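Betaine aldehyde dehydrogenase (Staphylococcus aureus subsp. aureus COL, PDB 4QTO) probably catalyses the NAD-dependent oxidation of betaine aldehyde to glycine betaine as a member of the aldehyde dehydrogenase family. Local coordinates at residues H137-Y142 against Q186-I191; P285-D290 against R318-N323; N48-I53 against P205-P210; E118-G123 against N344-D349. All blocks are in the same frame, centred on the assembly; numbering follows the deposited sequence.

From the N terminus, strand residues 48-53 open contact 3, 118-123 open contact 4 and 137-142 open contact 1. Contact 1 closes first, at 186-191, pairing helices 126-146 and 183-197, and is nested inside the loops of contacts 3 and 4. Contact 3 closes at 205-210, joining the 49-54/59-65 hairpin to a turn beyond strand 200-204. Contact 2, a pair of parallel strands, opens at 285-290 and closes at 318-323 within the loop of contact 4, which at 344-349 joins the end of helix 111-122 to the loop before helix 358-373. Contacts 3 and 4 therefore cross, and they touch through Asp121, packed against Ile52 and Thr209. Contact 2 lies apart, its centre about 39 Å from that of contact 3.

Contact 1: residues H137-Y142 against Q186-I191; sequences HNVFMY and QASWKI
Phe140 and Val139 pack against Ser188, Trp189 and Ile191 where two helices run side by side; the axes of segments 137-142 and 186-191 lie 3° from parallel and approach to 9.3 Å. The second, helix 183-197, is the crossover helix of a beta-alpha-beta unit of the Rossmann-type domain, joining parallel strands 162-177 and 200-204. The packing is tightest where the Phe140 ring meets the start of the Ser188 side chain: its CE2 comes within 3.5 Å of Ser188 CB, and its CZ also lies against CB. Ile191 comes in at the ring's edge, its CG2 lying in the ring plane 3.9 Å from Phe140 CE1. Ala104 and Ile103 of helix 93-109 also touch this ring, so three helices meet at Phe140. Toward Trp189 the fit is looser. Val139 and Trp189 cross at about a right angle, and Val139 CG2 stays 4.0 Å from Trp189 CD1. On the side of helix 126-146 turned from 186-191, Asn138 and Met141 are partly exposed and pack on a neighbouring subunit; Asn138 OD1 accepts a hydrogen bond from Lys98 of that subunit. No hydrogen bond joins the two segments. The hydroxyl of Ser188 is satisfied within its own helix: a chi1 of 73° sets OG between the backbone N and the carbonyl carbon, where it bonds to Leu185 O. Across the contact this hydroxyl meets carbon, Val139 CG1 lying 3.7 Å from Ser188 OG and equally near Ser188 O.

Contact 2: residues P285-D290 against R318-N323; sequences PNIIFD and RILVQN
Gln322 OE1 is gripped by two donors: the backbone N of Asp290, 2.8 Å away, and a water at 2.9 Å with a very short bond to Asp290 OD1. The Asp290 N-H points almost straight at OE1 (170°) and meets it in the carbonyl plane, on a lone pair. The Gln322 chain reaches this place because CG is anti to the backbone N (chi1 -164°) and the chain stays extended beyond it. Its NE2 donates to Glu426 O beyond strand 419-425, so both ends of the amide are held. Phe289 adds its ring edge, CD1 lying 3.5 Å from Gln322 OE1 with ring and amide planes 79° apart. Behind this end runs the parallel ladder of strands 285-288 and 318-322, neighbours in the central sheet of the catalytic domain and joined through helix 294-306. Asn286 N donates to Arg318 O and Ile288 N to Leu320 O, while Leu320 N and Gln322 N return bonds to Asn286 O and Ile288 O. On one face of the sheet, Leu320 CD1 sits 4.1 Å from both Pro285 CB and Ile287 CG1, beneath helix 428-436. On the other, Ile288 CD1 meets Ile319 CG2 at 4.0 Å, with Phe329 of helix 323-337 against both residues. The Asp290 carboxylate and Gln322 OE1 are all acceptors; the water may ease their closeness, and Asp290 OD2 is hydrogen-bonded to Ser324 OG of helix 323-337. A side-chain amide thus continues the pairing where the strand gives way to loop, its flip state fixed by a donor at OE1 and an acceptor at NE2.

Contact 3: residues N48-I53 against P205-P210; sequences NTRDII and PSEITP
Arg50 lies across Glu207 where the N-terminal beta hairpin, strands 49-54 and 59-65, packs on a type I turn, Ser206 to Thr209. The turn follows strand 200-204 of the Rossmann-type domain; in relatives, the Lys and Glu of this Lys-Pro-Ser-Glu sequence hold the adenosine ribose of NAD. From CB, the Arg50 chain runs straight out through CG, until CD arrives 3.1 Å from Glu207 O. A bend there (chi3 -68°) lays the guanidinium over the Glu207 side chain. NE and CZ each lie 3.7 Å from Glu207 CB, which sits over the centre of one guanidinium face, and NH1 reaches Glu207 CG at 3.6 Å. The carboxylate itself turns away, its OE2 5.2 Å from Arg50 NH1, so this is packing on methylenes. The guanidinium finds its ion pair through NE, with Glu66, just past strand 59-65. Two residues on, Ile52 points its tip at the Pro210 ring, CD1 lying 3.6 Å from Pro210 CD. That same CD1 is close to Glu207 O, while Ile52 CG2 faces Ile208 O. A single water completes the join, accepting from Ile53 N at 3.0 Å and donating to Ile208 O at 2.7 Å.

Contact 4: residues E118-G123 against N344-D349; sequences ETLDTG and NGFDAD
Thr119 and Phe346 supply the main apolar contact here, a CH-pi interaction. The Thr119 methyl, CG2, stands over the centre of the Phe346 ring, 3.7 Å from the centroid and 10° off the ring normal. CG2 gets there because it is anti to the backbone N, which leaves OG1 beside that N, turned to Ser129 OG and Lys124 O. Leu120 adds a further apolar contact, its CD1 4.1 Å from Phe346 CE2 and the two side chains crossing at a slant. Together they dock the end of helix 111-122 on a loop between helices 323-337 and 358-373. No direct hydrogen bond crosses the contact; a water takes its place, donating to Gly123 O at 2.8 Å and accepting from Gly345 N at the same distance. Gly123, with a phi of 91°, is where the chain leaves the helix. Each partner also has hydrogen bonds of its own. Asn344 OD1 accepts from Phe346 N at 3.0 Å, an Asx turn within the type I turn Asn344-Asp347, the N-H coming from above the amide plane. On the helix, Glu118 O accepts from Thr122 N and, at 2.8 Å, from Thr122 OG1, the two donors arriving from opposite faces of its carbonyl plane. Gly345 also pairs by backbone with Leu126, tying the loop to the next helix. The contact thus rests on shape and dispersion, a methyl on a ring, while the water satisfies a carbonyl and an amide that do not bond to each other.

Contact 1: residues H137-Y142 against Q186-I191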
# COMPACT_ATOMS: atom_id res chain seq x y z
N HIS A 137 -4.49 -6.78 -25.27
CA HIS A 137 -5.56 -5.85 -24.94
C HIS A 137 -5.65 -5.69 -23.41
O HIS A 137 -5.76 -4.55 -22.89
CB HIS A 137 -6.91 -6.38 -25.47
CG HIS A 137 -8.10 -5.60 -24.98
ND1 HIS A 137 -8.43 -4.37 -25.49
CD2 HIS A 137 -9.00 -5.86 -24.01
CE1 HIS A 137 -9.52 -3.92 -24.88
NE2 HIS A 137 -9.91 -4.83 -24.00
N ASN A 138 -5.62 -6.80 -22.67
CA ASN A 138 -5.71 -6.76 -21.23
C ASN A 138 -4.50 -6.11 -20.54
O ASN A 138 -4.66 -5.47 -19.51
CB ASN A 138 -6.01 -8.12 -20.65
CG ASN A 138 -7.45 -8.53 -20.93
OD1 ASN A 138 -8.35 -7.65 -20.96
ND2 ASN A 138 -7.69 -9.82 -21.05
N VAL A 139 -3.30 -6.24 -21.12
CA VAL A 139 -2.14 -5.56 -20.58
C VAL A 139 -2.30 -4.05 -20.67
O VAL A 139 -2.13 -3.29 -19.71
CB VAL A 139 -0.86 -6.04 -21.30
CG1 VAL A 139 0.35 -5.13 -21.00
CG2 VAL A 139 -0.55 -7.47 -20.94
N PHE A 140 -2.62 -3.57 -21.86
CA PHE A 140 -2.85 -2.14 -22.02
C PHE A 140 -3.99 -1.65 -21.12
O PHE A 140 -3.88 -0.59 -20.51
CB PHE A 140 -3.09 -1.70 -23.48
CG PHE A 140 -1.83 -1.68 -24.34
CD1 PHE A 140 -0.95 -0.62 -24.23
CD2 PHE A 140 -1.59 -2.64 -25.29
CE1 PHE A 140 0.20 -0.56 -25.01
CE2 PHE A 140 -0.43 -2.57 -26.08
CZ PHE A 140 0.46 -1.53 -25.94
N MET A 141 -5.07 -2.42 -21.03
CA MET A 141 -6.21 -1.98 -20.21
C MET A 141 -5.85 -1.92 -18.74
O MET A 141 -6.27 -1.00 -18.04
CB MET A 141 -7.43 -2.87 -20.41
CG MET A 141 -8.70 -2.25 -19.85
SD MET A 141 -9.20 -0.75 -20.71
CE MET A 141 -9.59 -1.52 -22.31
N TYR A 142 -5.04 -2.88 -18.28
CA TYR A 142 -4.60 -2.91 -16.88
C TYR A 142 -3.79 -1.66 -16.52
O TYR A 142 -4.10 -0.97 -15.54
CB TYR A 142 -3.74 -4.16 -16.61
CG TYR A 142 -3.16 -4.18 -15.20
CD1 TYR A 142 -3.91 -4.62 -14.11
CD2 TYR A 142 -1.85 -3.72 -14.96
CE1 TYR A 142 -3.38 -4.63 -12.82
CE2 TYR A 142 -1.34 -3.70 -13.69
CZ TYR A 142 -2.09 -4.16 -12.63
OH TYR A 142 -1.54 -4.17 -11.36
N GLN A 186 5.55 -8.91 -25.75
CA GLN A 186 6.64 -8.36 -24.95
C GLN A 186 6.73 -6.85 -25.13
O GLN A 186 7.06 -6.15 -24.18
CB GLN A 186 7.95 -9.07 -25.28
CG GLN A 186 7.92 -10.54 -24.93
CD GLN A 186 7.61 -10.82 -23.47
OE1 GLN A 186 8.35 -10.44 -22.56
NE2 GLN A 186 6.53 -11.57 -23.24
N ALA A 187 6.41 -6.35 -26.31
CA ALA A 187 6.38 -4.91 -26.54
C ALA A 187 5.34 -4.26 -25.61
O ALA A 187 5.61 -3.23 -24.99
CB ALA A 187 6.06 -4.59 -27.97
N SER A 188 4.14 -4.86 -25.54
CA SER A 188 3.06 -4.30 -24.70
C SER A 188 3.47 -4.20 -23.24
O SER A 188 3.10 -3.27 -22.52
CB SER A 188 1.74 -5.05 -24.83
OG SER A 188 1.73 -6.33 -24.18
N TRP A 189 4.22 -5.19 -22.76
CA TRP A 189 4.66 -5.20 -21.36
C TRP A 189 5.56 -4.01 -20.99
O TRP A 189 5.62 -3.61 -19.83
CB TRP A 189 5.41 -6.50 -21.05
CG TRP A 189 4.59 -7.76 -21.01
CD1 TRP A 189 3.35 -7.97 -21.51
CD2 TRP A 189 5.05 -9.04 -20.54
NE1 TRP A 189 2.98 -9.28 -21.32
CE2 TRP A 189 4.01 -9.95 -20.70
CE3 TRP A 189 6.24 -9.47 -19.93
CZ2 TRP A 189 4.12 -11.29 -20.34
CZ3 TRP A 189 6.34 -10.81 -19.54
CH2 TRP A 189 5.28 -11.68 -19.75
N LYS A 190 6.27 -3.50 -21.98
CA LYS A 190 7.15 -2.37 -21.83
C LYS A 190 6.47 -1.03 -22.17
O LYS A 190 6.58 -0.06 -21.40
CB LYS A 190 8.42 -2.58 -22.69
CG LYS A 190 9.17 -3.88 -22.40
CD LYS A 190 10.48 -3.93 -23.14
CE LYS A 190 11.19 -5.27 -23.05
NZ LYS A 190 11.53 -5.67 -21.68
N ILE A 191 5.74 -0.98 -23.28
CA ILE A 191 5.12 0.26 -23.71
C ILE A 191 4.06 0.72 -22.74
O ILE A 191 3.98 1.91 -22.39
CB ILE A 191 4.46 0.09 -25.10
CG1 ILE A 191 5.54 -0.09 -26.17
CG2 ILE A 191 3.62 1.29 -25.45
CD1 ILE A 191 4.97 -0.63 -27.46

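Contact 2: residues P285-D290 against R318-N323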
# COMPACT_ATOMS: atom_id res chain seq x y z
N PRO A 285 11.52 -25.70 -14.19
CA PRO A 285 11.14 -27.04 -13.77
C PRO A 285 9.64 -27.30 -13.80
O PRO A 285 8.85 -26.44 -13.42
CB PRO A 285 11.67 -27.10 -12.35
CG PRO A 285 11.54 -25.71 -11.84
CD PRO A 285 11.85 -24.84 -13.03
N ASN A 286 9.28 -28.54 -14.16
CA ASN A 286 7.88 -29.00 -14.12
C ASN A 286 7.95 -30.22 -13.22
O ASN A 286 8.43 -31.30 -13.63
CB ASN A 286 7.41 -29.31 -15.52
CG ASN A 286 5.95 -29.67 -15.56
OD1 ASN A 286 5.32 -29.83 -14.51
ND2 ASN A 286 5.40 -29.79 -16.76
N ILE A 287 7.56 -30.07 -11.96
CA ILE A 287 7.72 -31.09 -10.94
C ILE A 287 6.42 -31.89 -10.79
O ILE A 287 5.39 -31.34 -10.42
CB ILE A 287 8.08 -30.44 -9.59
CG1 ILE A 287 9.37 -29.62 -9.72
CG2 ILE A 287 8.21 -31.47 -8.50
CD1 ILE A 287 9.68 -28.75 -8.53
N ILE A 288 6.52 -33.19 -11.03
CA ILE A 288 5.36 -34.07 -11.02
C ILE A 288 5.51 -35.15 -9.96
O ILE A 288 6.38 -36.03 -10.04
CB ILE A 288 5.18 -34.68 -12.41
CG1 ILE A 288 5.08 -33.59 -13.49
CG2 ILE A 288 3.98 -35.62 -12.44
CD1 ILE A 288 5.16 -34.13 -14.89
N PHE A 289 4.68 -35.07 -8.93
CA PHE A 289 4.67 -36.07 -7.85
C PHE A 289 3.83 -37.28 -8.20
O PHE A 289 2.95 -37.22 -9.09
CB PHE A 289 4.15 -35.44 -6.57
CG PHE A 289 5.16 -34.56 -5.88
CD1 PHE A 289 6.06 -35.12 -4.99
CD2 PHE A 289 5.24 -33.21 -6.14
CE1 PHE A 289 7.00 -34.35 -4.35
CE2 PHE A 289 6.18 -32.42 -5.50
CZ PHE A 289 7.07 -33.00 -4.59
N ASP A 290 4.05 -38.38 -7.48
CA ASP A 290 3.30 -39.61 -7.73
C ASP A 290 1.82 -39.51 -7.38
O ASP A 290 1.05 -40.37 -7.76
CB ASP A 290 4.01 -40.87 -7.20
CG ASP A 290 4.09 -40.97 -5.72
OD1 ASP A 290 3.30 -40.31 -5.00
OD2 ASP A 290 4.96 -41.78 -5.26
N ARG A 318 12.43 -28.64 -18.22
CA ARG A 318 13.07 -29.52 -17.27
C ARG A 318 12.03 -30.26 -16.45
O ARG A 318 11.56 -29.77 -15.43
CB ARG A 318 14.03 -28.76 -16.37
CG ARG A 318 14.85 -29.67 -15.49
CD ARG A 318 15.78 -28.92 -14.57
NE ARG A 318 16.63 -29.86 -13.86
CZ ARG A 318 17.63 -29.49 -13.07
NH1 ARG A 318 17.88 -28.21 -12.88
NH2 ARG A 318 18.40 -30.41 -12.49
N ILE A 319 11.68 -31.46 -16.91
CA ILE A 319 10.66 -32.23 -16.19
C ILE A 319 11.35 -33.03 -15.09
O ILE A 319 12.37 -33.70 -15.32
CB ILE A 319 9.86 -33.15 -17.11
CG1 ILE A 319 9.11 -32.33 -18.17
CG2 ILE A 319 8.92 -34.02 -16.27
CD1 ILE A 319 8.56 -33.11 -19.31
N LEU A 320 10.82 -32.92 -13.88
CA LEU A 320 11.30 -33.63 -12.70
C LEU A 320 10.13 -34.48 -12.24
O LEU A 320 9.10 -33.95 -11.83
CB LEU A 320 11.73 -32.68 -11.60
CG LEU A 320 12.96 -31.86 -11.90
CD1 LEU A 320 13.15 -30.68 -10.98
CD2 LEU A 320 14.15 -32.76 -11.81
N VAL A 321 10.25 -35.81 -12.35
CA VAL A 321 9.13 -36.71 -12.07
C VAL A 321 9.52 -37.70 -10.98
O VAL A 321 10.66 -38.22 -10.93
CB VAL A 321 8.64 -37.43 -13.36
CG1 VAL A 321 9.73 -38.27 -13.98
CG2 VAL A 321 7.40 -38.28 -13.07
N GLN A 322 8.61 -37.96 -10.07
CA GLN A 322 8.92 -38.85 -8.96
C GLN A 322 9.32 -40.24 -9.48
O GLN A 322 8.66 -40.76 -10.37
CB GLN A 322 7.77 -38.86 -7.94
CG GLN A 322 8.19 -39.43 -6.61
CD GLN A 322 7.34 -38.93 -5.46
OE1 GLN A 322 6.18 -38.52 -5.61
NE2 GLN A 322 7.94 -38.89 -4.28
N ASN A 323 10.39 -40.81 -8.90
CA ASN A 323 10.91 -42.09 -9.37
C ASN A 323 9.86 -43.17 -9.49
O ASN A 323 9.90 -43.99 -10.44
CB ASN A 323 12.06 -42.58 -8.49
CG ASN A 323 13.34 -41.79 -8.70
OD1 ASN A 323 13.63 -41.33 -9.81
ND2 ASN A 323 14.12 -41.65 -7.64
O HOH W 1 3.96 -38.16 -3.80

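Contact 3: residues N48-I53 against P205-P210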
# COMPACT_ATOMS: atom_id res chain seq x y z
N ASN A 48 19.84 1.35 -45.85
CA ASN A 48 19.97 -0.08 -45.72
C ASN A 48 18.60 -0.67 -45.35
O ASN A 48 17.74 0.00 -44.75
CB ASN A 48 20.98 -0.39 -44.65
CG ASN A 48 21.49 -1.81 -44.70
OD1 ASN A 48 21.30 -2.54 -45.68
ND2 ASN A 48 22.19 -2.20 -43.65
N THR A 49 18.41 -1.92 -45.75
CA THR A 49 17.17 -2.65 -45.52
C THR A 49 17.45 -4.08 -45.12
O THR A 49 18.57 -4.58 -45.27
CB THR A 49 16.28 -2.66 -46.79
OG1 THR A 49 16.95 -3.30 -47.89
CG2 THR A 49 15.85 -1.26 -47.19
N ARG A 50 16.39 -4.75 -44.67
CA ARG A 50 16.42 -6.13 -44.25
C ARG A 50 15.17 -6.84 -44.72
O ARG A 50 14.07 -6.31 -44.62
CB ARG A 50 16.50 -6.19 -42.71
CG ARG A 50 16.32 -7.60 -42.16
CD ARG A 50 16.33 -7.57 -40.64
NE ARG A 50 17.66 -7.21 -40.14
CZ ARG A 50 18.60 -8.07 -39.83
NH1 ARG A 50 18.35 -9.37 -39.92
NH2 ARG A 50 19.77 -7.62 -39.41
N ASP A 51 15.36 -8.03 -45.29
CA ASP A 51 14.25 -8.87 -45.72
C ASP A 51 13.81 -9.75 -44.53
O ASP A 51 14.65 -10.38 -43.85
CB ASP A 51 14.66 -9.77 -46.88
CG ASP A 51 14.85 -9.02 -48.18
OD1 ASP A 51 14.50 -7.84 -48.30
OD2 ASP A 51 15.36 -9.65 -49.12
N ILE A 52 12.52 -9.73 -44.27
CA ILE A 52 11.84 -10.44 -43.20
C ILE A 52 11.29 -11.73 -43.83
O ILE A 52 10.71 -11.70 -44.92
CB ILE A 52 10.71 -9.58 -42.60
CG1 ILE A 52 11.29 -8.25 -42.11
CG2 ILE A 52 9.98 -10.30 -41.48
CD1 ILE A 52 12.48 -8.39 -41.17
N ILE A 53 11.44 -12.83 -43.10
CA ILE A 53 11.08 -14.15 -43.58
C ILE A 53 9.94 -14.78 -42.79
O ILE A 53 9.74 -14.47 -41.60
CB ILE A 53 12.34 -15.04 -43.39
CG1 ILE A 53 13.54 -14.40 -44.11
CG2 ILE A 53 12.11 -16.45 -43.86
CD1 ILE A 53 14.88 -15.01 -43.72
N PRO A 205 12.46 -3.67 -31.87
CA PRO A 205 12.07 -5.09 -31.85
C PRO A 205 13.17 -5.96 -32.42
O PRO A 205 14.15 -5.44 -32.99
CB PRO A 205 10.83 -5.12 -32.74
CG PRO A 205 11.09 -4.03 -33.74
CD PRO A 205 11.82 -2.95 -32.99
N SER A 206 13.04 -7.27 -32.26
CA SER A 206 14.00 -8.19 -32.81
C SER A 206 14.11 -7.92 -34.30
O SER A 206 13.09 -7.73 -34.98
CB SER A 206 13.57 -9.63 -32.59
OG SER A 206 14.52 -10.49 -33.23
N GLU A 207 15.33 -7.94 -34.82
CA GLU A 207 15.56 -7.63 -36.22
C GLU A 207 14.81 -8.58 -37.14
O GLU A 207 14.45 -8.21 -38.23
CB GLU A 207 17.08 -7.61 -36.53
CG GLU A 207 17.79 -8.92 -36.36
CD GLU A 207 18.23 -9.22 -34.95
OE1 GLU A 207 17.86 -8.48 -33.98
OE2 GLU A 207 18.96 -10.22 -34.81
N ILE A 208 14.55 -9.80 -36.68
CA ILE A 208 13.89 -10.77 -37.54
C ILE A 208 12.35 -10.79 -37.48
O ILE A 208 11.72 -11.42 -38.32
CB ILE A 208 14.42 -12.21 -37.31
CG1 ILE A 208 14.34 -12.64 -35.86
CG2 ILE A 208 15.88 -12.32 -37.77
CD1 ILE A 208 14.63 -14.12 -35.66
N THR A 209 11.77 -10.09 -36.50
CA THR A 209 10.30 -10.06 -36.31
C THR A 209 9.77 -8.67 -35.97
O THR A 209 9.30 -8.42 -34.86
CB THR A 209 9.89 -11.00 -35.16
OG1 THR A 209 10.58 -10.58 -33.95
CG2 THR A 209 10.22 -12.45 -35.48
N PRO A 210 9.80 -7.73 -36.92
CA PRO A 210 9.35 -6.37 -36.62
C PRO A 210 7.90 -6.05 -36.98
O PRO A 210 7.44 -4.95 -36.68
CB PRO A 210 10.23 -5.55 -37.57
CG PRO A 210 10.33 -6.42 -38.77
CD PRO A 210 10.45 -7.82 -38.24
O HOH W 2 12.85 -12.58 -40.50

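Contact 4: residues E118-G123 against N344-D349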
# COMPACT_ATOMS: atom_id res chain seq x y z
N GLU A 118 1.21 -11.76 -36.66
CA GLU A 118 2.10 -12.37 -35.69
C GLU A 118 2.41 -13.82 -36.09
O GLU A 118 3.57 -14.26 -36.01
CB GLU A 118 1.53 -12.30 -34.27
CG GLU A 118 2.56 -12.44 -33.15
CD GLU A 118 3.41 -11.18 -32.96
OE1 GLU A 118 4.08 -10.73 -33.91
OE2 GLU A 118 3.49 -10.63 -31.85
N THR A 119 1.41 -14.55 -36.58
CA THR A 119 1.62 -15.92 -37.03
C THR A 119 2.48 -15.94 -38.28
O THR A 119 3.36 -16.82 -38.44
CB THR A 119 0.27 -16.62 -37.24
OG1 THR A 119 -0.20 -17.04 -35.97
CG2 THR A 119 0.36 -17.83 -38.14
N LEU A 120 2.27 -14.96 -39.17
CA LEU A 120 3.08 -14.92 -40.39
C LEU A 120 4.56 -14.69 -40.06
O LEU A 120 5.44 -15.33 -40.64
CB LEU A 120 2.60 -13.79 -41.31
CG LEU A 120 3.28 -13.70 -42.68
CD1 LEU A 120 2.87 -14.86 -43.54
CD2 LEU A 120 2.91 -12.38 -43.35
N ASP A 121 4.82 -13.78 -39.13
CA ASP A 121 6.19 -13.38 -38.78
C ASP A 121 6.91 -14.40 -37.89
O ASP A 121 8.13 -14.62 -38.01
CB ASP A 121 6.12 -12.02 -38.04
CG ASP A 121 7.40 -11.14 -38.18
OD1 ASP A 121 8.35 -11.52 -38.90
OD2 ASP A 121 7.42 -10.05 -37.52
N THR A 122 6.18 -15.01 -36.96
CA THR A 122 6.83 -15.86 -35.95
C THR A 122 6.58 -17.35 -36.08
O THR A 122 7.22 -18.13 -35.39
CB THR A 122 6.41 -15.48 -34.53
OG1 THR A 122 5.04 -15.86 -34.29
CG2 THR A 122 6.63 -13.98 -34.26
N GLY A 123 5.57 -17.73 -36.87
CA GLY A 123 5.31 -19.13 -37.15
C GLY A 123 4.35 -19.84 -36.21
O GLY A 123 3.89 -20.93 -36.55
N ASN A 344 1.63 -25.66 -40.81
CA ASN A 344 1.47 -24.22 -40.99
C ASN A 344 0.61 -23.68 -39.86
O ASN A 344 -0.47 -24.20 -39.59
CB ASN A 344 0.76 -24.00 -42.34
CG ASN A 344 0.69 -22.55 -42.79
OD1 ASN A 344 0.86 -21.61 -42.01
ND2 ASN A 344 0.40 -22.36 -44.07
N GLY A 345 1.06 -22.60 -39.21
CA GLY A 345 0.29 -21.98 -38.16
C GLY A 345 -1.09 -21.48 -38.59
O GLY A 345 -1.98 -21.31 -37.76
N PHE A 346 -1.27 -21.22 -39.89
CA PHE A 346 -2.59 -20.79 -40.38
C PHE A 346 -3.58 -21.93 -40.52
O PHE A 346 -4.77 -21.68 -40.69
CB PHE A 346 -2.46 -20.05 -41.69
CG PHE A 346 -1.86 -18.68 -41.53
CD1 PHE A 346 -2.63 -17.64 -41.05
CD2 PHE A 346 -0.55 -18.41 -41.92
CE1 PHE A 346 -2.10 -16.36 -40.93
CE2 PHE A 346 -0.02 -17.13 -41.80
CZ PHE A 346 -0.80 -16.12 -41.30
N ASP A 347 -3.10 -23.18 -40.52
CA ASP A 347 -3.98 -24.35 -40.69
C ASP A 347 -4.54 -24.77 -39.32
O ASP A 347 -3.79 -24.96 -38.36
CB ASP A 347 -3.23 -25.50 -41.37
CG ASP A 347 -2.91 -25.20 -42.86
OD1 ASP A 347 -3.58 -24.34 -43.48
OD2 ASP A 347 -2.00 -25.85 -43.43
N ALA A 348 -5.85 -24.93 -39.25
CA ALA A 348 -6.53 -25.24 -37.98
C ALA A 348 -6.09 -26.50 -37.27
O ALA A 348 -6.15 -26.56 -36.04
CB ALA A 348 -8.05 -25.27 -38.20
N ASP A 349 -5.63 -27.50 -38.01
CA ASP A 349 -5.19 -28.76 -37.42
C ASP A 349 -3.79 -28.71 -36.80
O ASP A 349 -3.43 -29.59 -36.02
CB ASP A 349 -5.20 -29.88 -38.46
CG ASP A 349 -6.59 -30.32 -38.86
OD1 ASP A 349 -7.58 -29.88 -38.24
OD2 ASP A 349 -6.68 -31.14 -39.79
O HOH W 3 3.53 -21.31 -39.30